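Local coordinates for bacterial bifunctional deaminase-reductase C-terminal domain-containing protein (Corynebacterium diphtheriae, PDB 2P4G) that probably acts as an NADP-dependent pyrimidine reductase of riboflavin biosynthesis, reducing 5-amino-6-(5-phosphoribosylamino)uracil, at residues L115-Y120 with I141-A146; C36-I41 with G207-L212; S47-G52 with P223-L228; V91-G96 with G108-T113; V242-S247 with F255-V260. All coordinates share one frame; numbering follows the deposited sequence.

Interactions 1, 2, 4 and 5 reach one mixed sheet. Interactions 1 and 4 share neighbouring parallel strands 111-115 and 139-143 and touch at I141 and T113, with centres about 25 Å apart. Interactions 2 and 5 have centres about 11 Å apart, across neighbouring strands 211-217 and 254-260, and share the R211-E244 salt bridge. Interaction 3 joins two loops and packs on interaction 2 through A48 and L228. Interactions 4 and then 1 nest inside the chain loops closed by 2 and 3, which cross each other. Interaction 5 comes last. Interactions 2 and 3 join distant parts of the chain; 1, 4 and 5 are local. Interactions 2, 3 and 5 also reach the second subunit.

Interaction 1. Residues L115-Y120 with I141-A146; sequences LSKSLY and ITQQPA. With EDO (1,2-ethanediol), chain N.
L115 and I141 form a parallel bridge, with CA atoms 4.8 Å apart. They join neighbouring strands 111-115 and 139-143 in the sheet of a RibD C-terminal domain, a dihydrofolate reductase-like fold. S116 N donates to I141 O over 2.9 Å. Segment 115-120 then turns into a loop, where S116 OG accepts from L119 N at 2.7 Å, an ST motif.

The side chains of L115 and I141 lie side by side on one face and point the same way. L115 CD2 rests 3.6 Å from I141 CB, and helix 175-184 packs on this pair. L119 crosses T142 at about a right angle. Its CG stands beside its own backbone N (chi1 -70°), and L119 CD2 comes to 3.6 Å from T142 CB. W152 of helix 150-162 touches L119 and hydrogen-bonds to T142 OG1.

K117 and Q143 also run side by side, at the more open end of the contact. Q143 NE2 donates to P170 O, which probably orients the amide. K117 N donates to O2 of an ethanediol. One water closes the gap between the two polar ends: it accepts from K117 NZ at 2.8 Å and donates to Q143 OE1 at 3.0 Å.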
# COMPACT_ATOMS: atom_id res chain seq x y z
N LEU A 115 11.58 20.20 9.62
CA LEU A 115 12.51 19.38 10.37
C LEU A 115 13.76 19.15 9.52
O LEU A 115 13.69 18.58 8.42
CB LEU A 115 11.86 18.04 10.70
CG LEU A 115 10.50 18.08 11.41
CD1 LEU A 115 10.06 16.66 11.76
CD2 LEU A 115 10.53 18.93 12.64
N SER A 116 14.90 19.58 10.02
CA SER A 116 16.14 19.54 9.26
C SER A 116 17.32 19.28 10.15
O SER A 116 17.75 20.16 10.93
CB SER A 116 16.35 20.89 8.54
OG SER A 116 17.58 20.88 7.83
N LYS A 117 17.90 18.11 10.01
CA LYS A 117 19.11 17.84 10.76
C LYS A 117 20.34 18.51 10.14
O LYS A 117 21.21 18.96 10.86
CB LYS A 117 19.30 16.33 10.99
CG LYS A 117 18.20 15.73 11.94
CD LYS A 117 18.53 14.33 12.45
CE LYS A 117 17.26 13.50 12.67
NZ LYS A 117 17.51 12.30 13.56
N SER A 118 20.39 18.62 8.82
CA SER A 118 21.54 19.27 8.13
C SER A 118 21.48 20.79 8.07
O SER A 118 22.52 21.46 8.00
CB SER A 118 21.67 18.76 6.69
OG SER A 118 20.65 19.30 5.85
N LEU A 119 20.26 21.32 8.07
CA LEU A 119 20.02 22.77 7.93
C LEU A 119 20.35 23.28 6.51
O LEU A 119 20.53 24.49 6.31
CB LEU A 119 20.80 23.57 8.98
CG LEU A 119 20.32 23.45 10.42
CD1 LEU A 119 21.18 24.40 11.33
CD2 LEU A 119 18.80 23.79 10.48
N TYR A 120 20.43 22.35 5.54
CA TYR A 120 20.65 22.72 4.15
C TYR A 120 19.31 23.22 3.62
O TYR A 120 18.32 22.48 3.62
CB TYR A 120 21.16 21.56 3.27
CG TYR A 120 21.28 22.06 1.86
CD1 TYR A 120 22.35 22.86 1.49
CD2 TYR A 120 20.29 21.82 0.92
CE1 TYR A 120 22.44 23.38 0.22
CE2 TYR A 120 20.39 22.32 -0.36
CZ TYR A 120 21.44 23.12 -0.70
OH TYR A 120 21.55 23.66 -1.96
N ILE A 141 13.29 23.15 12.92
CA ILE A 141 13.62 22.30 14.06
C ILE A 141 14.80 21.40 13.64
O ILE A 141 14.68 20.59 12.73
CB ILE A 141 12.43 21.40 14.52
CG1 ILE A 141 11.15 22.22 14.75
CG2 ILE A 141 12.84 20.58 15.77
CD1 ILE A 141 11.16 23.14 15.91
N THR A 142 15.92 21.55 14.34
CA THR A 142 17.11 20.79 14.07
C THR A 142 17.66 20.19 15.38
O THR A 142 16.99 20.20 16.42
CB THR A 142 18.15 21.69 13.36
OG1 THR A 142 19.30 20.91 13.02
CG2 THR A 142 18.55 22.85 14.24
N GLN A 143 18.87 19.66 15.32
CA GLN A 143 19.47 19.00 16.47
C GLN A 143 20.94 19.37 16.53
O GLN A 143 21.56 19.54 15.50
CB GLN A 143 19.29 17.49 16.29
CG GLN A 143 19.59 16.67 17.51
CD GLN A 143 18.86 15.32 17.51
OE1 GLN A 143 18.50 14.77 16.46
NE2 GLN A 143 18.64 14.80 18.71
N GLN A 144 21.50 19.54 17.71
CA GLN A 144 22.94 19.76 17.81
C GLN A 144 23.61 18.51 17.30
O GLN A 144 23.39 17.44 17.87
CB GLN A 144 23.36 20.03 19.24
CG GLN A 144 24.82 20.45 19.40
CD GLN A 144 25.04 21.93 19.10
OE1 GLN A 144 24.28 22.79 19.54
NE2 GLN A 144 26.10 22.23 18.35
N PRO A 145 24.41 18.62 16.22
CA PRO A 145 25.05 17.43 15.67
C PRO A 145 26.05 16.82 16.65
O PRO A 145 26.81 17.55 17.28
CB PRO A 145 25.75 17.96 14.41
CG PRO A 145 25.99 19.39 14.69
CD PRO A 145 24.78 19.82 15.46
N ALA A 146 26.01 15.49 16.77
CA ALA A 146 26.74 14.76 17.81
C ALA A 146 28.22 15.06 17.68
O ALA A 146 28.85 15.55 18.62
CB ALA A 146 26.48 13.24 17.69
C1 EDO N . 14.93 16.15 6.33
O1 EDO N . 13.78 15.53 5.74
C2 EDO N . 15.07 15.68 7.78
O2 EDO N . 16.35 16.10 8.28
O HOH W 1 17.45 11.96 16.34

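Interaction 2. Residues C36-I41 with G207-L212; sequences CRAIAI and GIVDRL. With EDO (1,2-ethanediol), chain L.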
# COMPACT_ATOMS: atom_id res chain seq x y z
N CYS A 36 -3.49 15.59 16.08
CA CYS A 36 -2.45 15.45 15.07
C CYS A 36 -2.86 14.44 14.00
O CYS A 36 -3.30 13.33 14.32
CB CYS A 36 -1.15 14.98 15.72
SG CYS A 36 0.20 14.71 14.57
N ARG A 37 -2.70 14.84 12.75
CA ARG A 37 -3.02 14.02 11.60
C ARG A 37 -1.84 13.96 10.67
O ARG A 37 -1.14 14.95 10.46
CB ARG A 37 -4.20 14.59 10.83
CG ARG A 37 -5.40 14.78 11.69
CD ARG A 37 -6.64 14.82 10.83
NE ARG A 37 -7.83 15.20 11.58
CZ ARG A 37 -8.99 15.45 11.00
NH1 ARG A 37 -9.11 15.38 9.68
NH2 ARG A 37 -10.03 15.80 11.74
N ALA A 38 -1.62 12.78 10.11
CA ALA A 38 -0.62 12.59 9.08
C ALA A 38 -1.37 12.51 7.75
O ALA A 38 -2.44 11.92 7.68
CB ALA A 38 0.16 11.32 9.35
N ILE A 39 -0.83 13.15 6.71
CA ILE A 39 -1.42 13.08 5.37
C ILE A 39 -0.39 12.55 4.38
O ILE A 39 0.74 13.01 4.33
CB ILE A 39 -2.04 14.44 4.90
CG1 ILE A 39 -2.70 14.27 3.54
CG2 ILE A 39 -1.00 15.59 4.89
CD1 ILE A 39 -3.88 15.14 3.35
N ALA A 40 -0.77 11.53 3.61
CA ALA A 40 0.24 10.85 2.80
C ALA A 40 -0.37 10.28 1.52
O ALA A 40 -1.60 10.14 1.41
CB ALA A 40 0.97 9.76 3.65
N ILE A 41 0.49 10.06 0.53
CA ILE A 41 0.14 9.43 -0.73
C ILE A 41 1.05 8.22 -0.95
O ILE A 41 2.22 8.23 -0.60
CB ILE A 41 0.21 10.46 -1.93
CG1 ILE A 41 -0.36 9.86 -3.22
CG2 ILE A 41 1.61 10.96 -2.14
CD1 ILE A 41 -0.70 10.90 -4.28
N GLY A 207 3.61 7.61 18.88
CA GLY A 207 2.18 7.49 19.16
C GLY A 207 1.45 8.83 19.19
O GLY A 207 0.52 9.01 19.96
N ILE A 208 1.84 9.76 18.34
CA ILE A 208 1.25 11.09 18.40
C ILE A 208 0.25 11.32 17.28
O ILE A 208 -0.43 12.33 17.26
CB ILE A 208 2.34 12.22 18.44
CG1 ILE A 208 3.12 12.30 17.13
CG2 ILE A 208 3.30 12.00 19.62
CD1 ILE A 208 4.20 13.32 17.16
N VAL A 209 0.16 10.37 16.35
CA VAL A 209 -0.74 10.48 15.21
C VAL A 209 -2.11 9.95 15.62
O VAL A 209 -2.22 8.79 16.06
CB VAL A 209 -0.18 9.70 13.99
CG1 VAL A 209 -1.14 9.79 12.79
CG2 VAL A 209 1.22 10.26 13.62
N ASP A 210 -3.12 10.80 15.55
CA ASP A 210 -4.50 10.43 15.91
C ASP A 210 -5.27 9.88 14.73
O ASP A 210 -6.11 9.02 14.88
CB ASP A 210 -5.26 11.66 16.40
CG ASP A 210 -4.62 12.29 17.58
OD1 ASP A 210 -4.51 11.57 18.59
OD2 ASP A 210 -4.20 13.47 17.50
N ARG A 211 -5.02 10.46 13.56
CA ARG A 211 -5.70 10.09 12.31
C ARG A 211 -4.72 10.19 11.17
O ARG A 211 -3.78 10.97 11.23
CB ARG A 211 -6.84 11.04 11.96
CG ARG A 211 -8.08 10.65 12.59
CD ARG A 211 -9.27 11.48 12.18
NE ARG A 211 -10.36 10.98 12.99
CZ ARG A 211 -10.53 11.25 14.28
NH1 ARG A 211 -9.74 12.12 14.91
NH2 ARG A 211 -11.53 10.70 14.93
N LEU A 212 -5.02 9.43 10.12
CA LEU A 212 -4.25 9.38 8.90
C LEU A 212 -5.17 9.63 7.72
O LEU A 212 -6.21 8.99 7.62
CB LEU A 212 -3.61 7.99 8.79
CG LEU A 212 -2.83 7.61 7.54
CD1 LEU A 212 -1.67 8.56 7.31
CD2 LEU A 212 -2.37 6.18 7.71
C1 EDO L . 3.92 10.69 0.73
O1 EDO L . 2.86 11.54 1.18
C2 EDO L . 5.26 11.42 0.87
O2 EDO L . 5.65 11.46 2.25
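D210 holds its CG beside its own backbone N (chi1 -59°), and chi2 of -61° turns the carboxylate toward C36. C36 N donates to D210 OD2 over 2.6 Å, nearly straight at 179°. R262 makes a salt bridge to D210 OD1. In return C36 O accepts from D210 N at 2.8 Å, and weakly from R211 N. The short side chain thus grips the start of the pairing. From there R37 pairs with R211 and A38 with L212 in parallel register, and A38 N donates to R211 O at 3.0 Å.

R37 and R211 extend side by side on one face of the sheet. R211 CD sits 4.0 Å above the plane of the R37 guanidinium, toward its rim. The two like charges are close, but E35 OE2 makes salt bridges to both R37 NE and R211 NH1 and probably offsets their repulsion. R211 NE makes one to E244 OE1. On the other face A38 CB meets L212 CD1 at 3.9 Å and V209 CG1 at 4.0 Å.

In the sheet, strand 35-43 lies between strands 190-195 and 211-217. Helix 60-72 covers the R37 face. Helix 197-206 packs on A38 and V209, and I44 of the second subunit touches L212.

Interaction 3. Residues S47-G52 with P223-L228; sequences SATLSG and PVESPL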
# COMPACT_ATOMS: atom_id res chain seq x y z
N SER A 47 4.90 2.50 -2.09
CA SER A 47 5.91 3.52 -2.37
C SER A 47 5.31 4.92 -2.23
O SER A 47 4.27 5.19 -2.80
CB SER A 47 6.51 3.34 -3.75
OG SER A 47 7.53 4.31 -3.94
N ALA A 48 5.96 5.80 -1.45
CA ALA A 48 5.54 7.19 -1.30
C ALA A 48 5.94 8.06 -2.51
O ALA A 48 5.43 9.18 -2.67
CB ALA A 48 6.14 7.80 0.00
N THR A 49 6.89 7.57 -3.31
CA THR A 49 7.42 8.35 -4.42
C THR A 49 7.37 7.57 -5.71
O THR A 49 7.43 6.34 -5.72
CB THR A 49 8.90 8.82 -4.19
OG1 THR A 49 9.76 7.69 -4.07
CG2 THR A 49 9.03 9.75 -2.96
N LEU A 50 7.27 8.32 -6.80
CA LEU A 50 7.45 7.84 -8.15
C LEU A 50 8.46 8.80 -8.76
O LEU A 50 8.29 10.01 -8.70
CB LEU A 50 6.11 7.90 -8.89
CG LEU A 50 6.04 7.54 -10.37
CD1 LEU A 50 6.61 6.16 -10.58
CD2 LEU A 50 4.57 7.63 -10.85
N SER A 51 9.54 8.26 -9.31
CA SER A 51 10.63 9.07 -9.78
C SER A 51 11.06 10.07 -8.71
O SER A 51 11.28 11.27 -9.00
CB SER A 51 10.23 9.79 -11.07
OG SER A 51 10.05 8.86 -12.11
N GLY A 52 11.12 9.60 -7.47
CA GLY A 52 11.68 10.39 -6.39
C GLY A 52 10.79 11.44 -5.78
O GLY A 52 11.21 12.11 -4.84
N PRO A 223 11.08 -1.62 -7.88
CA PRO A 223 11.00 -1.83 -6.45
C PRO A 223 10.34 -0.65 -5.80
O PRO A 223 10.27 0.41 -6.40
CB PRO A 223 12.47 -1.92 -6.02
CG PRO A 223 13.22 -2.18 -7.26
CD PRO A 223 12.47 -1.42 -8.30
N VAL A 224 9.87 -0.83 -4.59
CA VAL A 224 9.36 0.29 -3.83
C VAL A 224 10.51 1.31 -3.70
O VAL A 224 11.55 1.00 -3.12
CB VAL A 224 8.81 -0.16 -2.46
CG1 VAL A 224 8.66 0.99 -1.55
CG2 VAL A 224 7.49 -0.86 -2.63
N GLU A 225 10.34 2.48 -4.29
CA GLU A 225 11.37 3.50 -4.21
C GLU A 225 11.55 3.96 -2.78
O GLU A 225 12.64 4.07 -2.27
CB GLU A 225 10.98 4.73 -5.00
CG GLU A 225 10.98 4.59 -6.47
CD GLU A 225 10.59 5.88 -7.15
OE1 GLU A 225 10.68 6.96 -6.48
OE2 GLU A 225 10.18 5.79 -8.34
N SER A 226 10.44 4.29 -2.16
CA SER A 226 10.47 4.86 -0.86
C SER A 226 9.34 4.29 -0.00
O SER A 226 8.19 4.74 -0.05
CB SER A 226 10.41 6.37 -0.99
OG SER A 226 10.68 6.94 0.26
N PRO A 227 9.67 3.29 0.82
CA PRO A 227 8.66 2.73 1.70
C PRO A 227 7.88 3.84 2.41
O PRO A 227 8.48 4.74 2.99
CB PRO A 227 9.49 1.91 2.69
CG PRO A 227 10.67 1.51 1.93
CD PRO A 227 10.98 2.64 0.99
N LEU A 228 6.56 3.76 2.31
CA LEU A 228 5.67 4.75 2.85
C LEU A 228 6.05 5.20 4.27
O LEU A 228 6.02 6.40 4.55
CB LEU A 228 4.24 4.19 2.85
CG LEU A 228 3.10 5.07 3.35
CD1 LEU A 228 3.09 6.42 2.58
CD2 LEU A 228 1.79 4.31 3.23
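The carboxylate of E225 is gripped by three donors of the 47-52 loop. This contact ties two loops of the RibD C-terminal domain: one follows strand 35-43, the other lies between strands 219-222 and 237-248. S51 N donates to E225 OE2 at 2.7 Å, on the syn lone pair. G52 N donates to E225 OE1 at 2.9 Å, from the syn side. T49 OG1 donates to the same E225 OE1 at 2.7 Å, from the opposite face of the carboxylate plane. T49 OG1 can do so because it stands between its own backbone N and carbonyl carbon (chi1 62°). Three bonds on two oxygens should fix the rotation of the carboxylate.

S51 and G52 both have positive phi, and this turn presents their N-H groups to the acid. Behind them the backbones meet in a single bridge, where A48 N donates to S226 O over 2.8 Å at 174°. S47 OG is the second-shell link. It donates to T49 O at 2.7 Å on an in-plane lone pair. E225 N gives S47 OG a weak bond, and so does S226 N.

Further out, S43 OG bonds to S47 N, and S54 OG bonds to A48 O. P197 of helix 197-206 touches A48 and S226. I44 of the second subunit packs on L228. At the inner end A48 CB lies 4.2 Å from L228 CD1.

Interaction 4. Residues V91-G96 with G108-T113; sequences VVLPHG and GLPKLT. With EDO (1,2-ethanediol), chain I.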
# COMPACT_ATOMS: atom_id res chain seq x y z
N VAL A 91 3.27 28.89 2.77
CA VAL A 91 1.94 28.34 2.82
C VAL A 91 0.95 29.36 2.26
O VAL A 91 1.02 30.57 2.56
CB VAL A 91 1.58 27.92 4.25
CG1 VAL A 91 0.12 27.51 4.35
CG2 VAL A 91 2.52 26.79 4.71
N VAL A 92 0.07 28.86 1.38
CA VAL A 92 -1.05 29.65 0.83
C VAL A 92 -2.36 28.94 1.14
O VAL A 92 -2.41 27.71 1.19
CB VAL A 92 -0.96 29.89 -0.73
CG1 VAL A 92 0.31 30.60 -1.11
CG2 VAL A 92 -1.03 28.57 -1.47
N LEU A 93 -3.41 29.71 1.34
CA LEU A 93 -4.77 29.16 1.44
C LEU A 93 -5.74 30.00 0.63
O LEU A 93 -5.55 31.21 0.46
CB LEU A 93 -5.25 29.09 2.91
CG LEU A 93 -4.62 28.06 3.85
CD1 LEU A 93 -5.10 28.33 5.26
CD2 LEU A 93 -4.97 26.65 3.42
N PRO A 94 -6.80 29.36 0.13
CA PRO A 94 -7.84 30.07 -0.58
C PRO A 94 -8.48 31.20 0.23
O PRO A 94 -8.61 31.13 1.45
CB PRO A 94 -8.87 28.99 -0.88
CG PRO A 94 -8.12 27.73 -0.85
CD PRO A 94 -7.06 27.91 0.15
N HIS A 95 -8.85 32.23 -0.47
CA HIS A 95 -9.39 33.42 0.15
C HIS A 95 -10.52 33.03 1.13
O HIS A 95 -10.58 33.55 2.24
CB HIS A 95 -9.90 34.33 -0.96
CG HIS A 95 -10.50 35.59 -0.46
ND1 HIS A 95 -11.85 35.72 -0.24
CD2 HIS A 95 -9.94 36.77 -0.13
CE1 HIS A 95 -12.10 36.95 0.18
NE2 HIS A 95 -10.95 37.60 0.27
N GLY A 96 -11.39 32.12 0.68
CA GLY A 96 -12.52 31.65 1.47
C GLY A 96 -12.10 30.99 2.77
O GLY A 96 -12.60 31.34 3.84
N GLY A 108 -4.56 33.31 10.07
CA GLY A 108 -5.00 33.08 8.70
C GLY A 108 -4.40 31.84 8.08
O GLY A 108 -5.08 31.11 7.37
N LEU A 109 -3.12 31.62 8.38
CA LEU A 109 -2.33 30.52 7.83
C LEU A 109 -1.68 29.66 8.92
O LEU A 109 -1.21 30.17 9.93
CB LEU A 109 -1.22 31.08 6.95
CG LEU A 109 -1.73 31.83 5.72
CD1 LEU A 109 -0.74 32.90 5.31
CD2 LEU A 109 -2.03 30.86 4.57
N PRO A 110 -1.64 28.34 8.70
CA PRO A 110 -0.90 27.50 9.63
C PRO A 110 0.60 27.75 9.57
O PRO A 110 1.12 28.14 8.54
CB PRO A 110 -1.21 26.07 9.13
CG PRO A 110 -1.51 26.25 7.69
CD PRO A 110 -2.23 27.56 7.59
N LYS A 111 1.28 27.49 10.67
CA LYS A 111 2.72 27.65 10.76
C LYS A 111 3.39 26.47 10.10
O LYS A 111 3.19 25.32 10.48
CB LYS A 111 3.17 27.72 12.23
CG LYS A 111 4.64 28.07 12.45
CD LYS A 111 4.91 29.51 12.04
CE LYS A 111 6.35 29.96 12.31
NZ LYS A 111 6.55 31.37 11.85
N LEU A 112 4.22 26.77 9.11
CA LEU A 112 5.04 25.74 8.48
C LEU A 112 6.25 25.46 9.34
O LEU A 112 7.03 26.36 9.64
CB LEU A 112 5.48 26.18 7.08
CG LEU A 112 6.28 25.20 6.25
CD1 LEU A 112 5.51 23.87 6.01
CD2 LEU A 112 6.67 25.88 4.93
N THR A 113 6.41 24.18 9.70
CA THR A 113 7.48 23.71 10.58
C THR A 113 8.32 22.67 9.85
O THR A 113 7.81 21.63 9.39
CB THR A 113 6.91 23.09 11.89
OG1 THR A 113 6.02 24.03 12.49
CG2 THR A 113 8.02 22.74 12.90
C1 EDO I . 2.06 31.29 11.68
O1 EDO I . 1.23 31.19 10.51
C2 EDO I . 1.40 32.02 12.84
O2 EDO I . 0.99 31.11 13.90
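L109 lays its CD2 methyl against flat peptide groups of the 91-96 segment, above the plane of the V92-L93 peptide. L109 CD2 is 3.9 Å from V92 C and also touches L93 N and V91 O. The contact lies beside the mixed sheet of the RibD C-terminal domain, at the start of strand 111-115. The puckered P110 ring is met at CG and CD. V91 CG1 lies 3.9 Å from P110 CG, and L93 CD1 reaches P110 CD tip to tip at 3.8 Å.

The contact sets the approach to helix 95-103 against the start of the strand. P94 is the N-cap residue of that helix. No hydrogen bond crosses between the two segments, so the join is apolar.

V91 uses both methyls. Its CG1 stands anti to the backbone N (chi1 173°) and faces P110 and L109. The CG2 branch of V91 faces the strand and meets L112 CB at 3.8 Å. V91 and L109 slide past each other in opposite directions, as do L93 and L109. L93 CG lies 3.9 Å from L109 CD2.

Around this core, I76 of strand 75-79 packs on V91, P110 and L112. Helix 60-72 adds R70 beside V91 and L93. R101 of helix 95-103 touches L93 and P110. An ethanediol, hydrogen-bonded to E135 O, lies by the strand start. Its O1 is 2.7 Å from L109 O, and its C1 is 3.4 Å from K111 CD.

Interaction 5. Residues V242-S247 with F255-V260; sequences VLEMLS and FSRYKV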
# COMPACT_ATOMS: atom_id res chain seq x y z
N VAL A 242 -8.84 2.17 12.19
CA VAL A 242 -10.29 2.14 11.97
C VAL A 242 -10.54 3.04 10.78
O VAL A 242 -10.23 4.23 10.82
CB VAL A 242 -11.09 2.62 13.21
CG1 VAL A 242 -12.60 2.82 12.89
CG2 VAL A 242 -10.91 1.63 14.35
N LEU A 243 -11.05 2.45 9.70
CA LEU A 243 -11.44 3.21 8.52
C LEU A 243 -12.66 4.05 8.88
O LEU A 243 -13.65 3.53 9.38
CB LEU A 243 -11.76 2.27 7.35
CG LEU A 243 -12.11 2.94 6.01
CD1 LEU A 243 -10.92 3.74 5.48
CD2 LEU A 243 -12.64 1.92 4.97
N GLU A 244 -12.56 5.35 8.65
CA GLU A 244 -13.64 6.28 8.95
C GLU A 244 -14.34 6.83 7.71
O GLU A 244 -15.54 7.09 7.73
CB GLU A 244 -13.10 7.44 9.75
CG GLU A 244 -12.70 7.12 11.17
CD GLU A 244 -12.16 8.34 11.89
OE1 GLU A 244 -11.80 9.33 11.22
OE2 GLU A 244 -12.09 8.32 13.13
N MSE A 245 -13.56 7.03 6.65
CA MSE A 245 -14.02 7.69 5.43
C MSE A 245 -13.35 7.01 4.28
O MSE A 245 -12.17 6.77 4.33
CB MSE A 245 -13.54 9.14 5.38
CG MSE A 245 -14.10 10.08 6.40
SE MSE A 245 -15.93 10.62 5.96
CE MSE A 245 -15.53 11.56 4.32
N LEU A 246 -14.10 6.74 3.22
CA LEU A 246 -13.54 6.19 2.00
C LEU A 246 -14.18 6.84 0.79
O LEU A 246 -15.40 6.94 0.70
CB LEU A 246 -13.80 4.69 1.94
CG LEU A 246 -13.29 3.96 0.71
CD1 LEU A 246 -11.77 4.06 0.65
CD2 LEU A 246 -13.79 2.52 0.76
N SER A 247 -13.35 7.23 -0.16
CA SER A 247 -13.79 7.92 -1.35
C SER A 247 -12.76 7.71 -2.48
O SER A 247 -11.66 7.23 -2.24
CB SER A 247 -13.94 9.41 -1.00
OG SER A 247 -14.08 10.19 -2.16
N PHE A 255 -9.15 7.85 -1.54
CA PHE A 255 -8.90 8.68 -0.40
C PHE A 255 -9.51 7.97 0.77
O PHE A 255 -10.67 7.56 0.71
CB PHE A 255 -9.52 10.06 -0.58
CG PHE A 255 -9.05 10.76 -1.80
CD1 PHE A 255 -7.80 11.36 -1.83
CD2 PHE A 255 -9.83 10.81 -2.92
CE1 PHE A 255 -7.36 12.00 -2.94
CE2 PHE A 255 -9.39 11.47 -4.04
CZ PHE A 255 -8.16 12.06 -4.06
N SER A 256 -8.73 7.85 1.84
CA SER A 256 -9.12 7.10 3.03
C SER A 256 -8.73 7.92 4.25
O SER A 256 -7.68 8.54 4.27
CB SER A 256 -8.42 5.74 3.06
OG SER A 256 -7.02 5.91 3.23
N ARG A 257 -9.60 7.94 5.25
CA ARG A 257 -9.30 8.51 6.52
C ARG A 257 -9.44 7.40 7.54
O ARG A 257 -10.51 6.75 7.63
CB ARG A 257 -10.29 9.61 6.87
CG ARG A 257 -9.85 10.42 8.07
CD ARG A 257 -10.83 11.51 8.41
NE ARG A 257 -12.01 10.96 9.02
CZ ARG A 257 -13.11 11.65 9.27
NH1 ARG A 257 -13.20 12.93 8.95
NH2 ARG A 257 -14.14 11.05 9.85
N TYR A 258 -8.36 7.20 8.31
CA TYR A 258 -8.32 6.22 9.40
C TYR A 258 -8.05 6.88 10.74
O TYR A 258 -7.30 7.85 10.83
CB TYR A 258 -7.16 5.26 9.20
CG TYR A 258 -7.22 4.39 7.98
CD1 TYR A 258 -7.87 3.14 8.01
CD2 TYR A 258 -6.57 4.78 6.80
CE1 TYR A 258 -7.88 2.30 6.88
CE2 TYR A 258 -6.59 3.95 5.66
CZ TYR A 258 -7.24 2.72 5.72
OH TYR A 258 -7.25 1.92 4.61
N LYS A 259 -8.59 6.27 11.78
CA LYS A 259 -8.26 6.62 13.15
C LYS A 259 -7.16 5.69 13.61
O LYS A 259 -7.28 4.47 13.49
CB LYS A 259 -9.50 6.47 14.04
CG LYS A 259 -9.27 6.45 15.56
CD LYS A 259 -8.70 7.76 16.10
CE LYS A 259 -9.06 7.97 17.55
NZ LYS A 259 -10.55 7.98 17.78
N VAL A 260 -6.09 6.25 14.16
CA VAL A 260 -4.96 5.46 14.66
C VAL A 260 -5.21 4.94 16.07
O VAL A 260 -5.49 5.70 16.96
CB VAL A 260 -3.66 6.26 14.64
CG1 VAL A 260 -2.54 5.48 15.28
CG2 VAL A 260 -3.32 6.65 13.22
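E244 and R257 form a salt bridge, with E244 OE1 2.7 Å from R257 NE. As a hydrogen bond it is weak, bent to 123° at the hydrogen. The carboxylate and guanidinium planes stand 79° apart. E244 OE1 also bonds to R211 NE, so two arginines share one oxygen. R257 NH1 is held by the carbonyls of I21 and G24.

R257 O takes two backbone donors. E244 N comes nearly along the C=O axis at 2.7 Å, and M245 N arrives on a lone pair at 3.2 Å. On either side of this point the strands pair regularly, V242 with K259 and S247 with F255, each by two hydrogen bonds.

M245 is a selenomethionine. Its CG lies 3.3 Å above the R257 guanidinium plane, over the centre. On the other face of the sheet L243 CG stands anti to the backbone N (chi1 -177°). From it L243 CD1 reaches over one face of the Y258 ring, toward the rim, a CH-pi contact 3.9 Å from the centroid. G252 and I254 of the second subunit pack on L243 and Y258.

Strands 237-248 and 254-260 form an antiparallel hairpin at the sheet margin. E244 and M245 opposite R257 make a classic beta bulge.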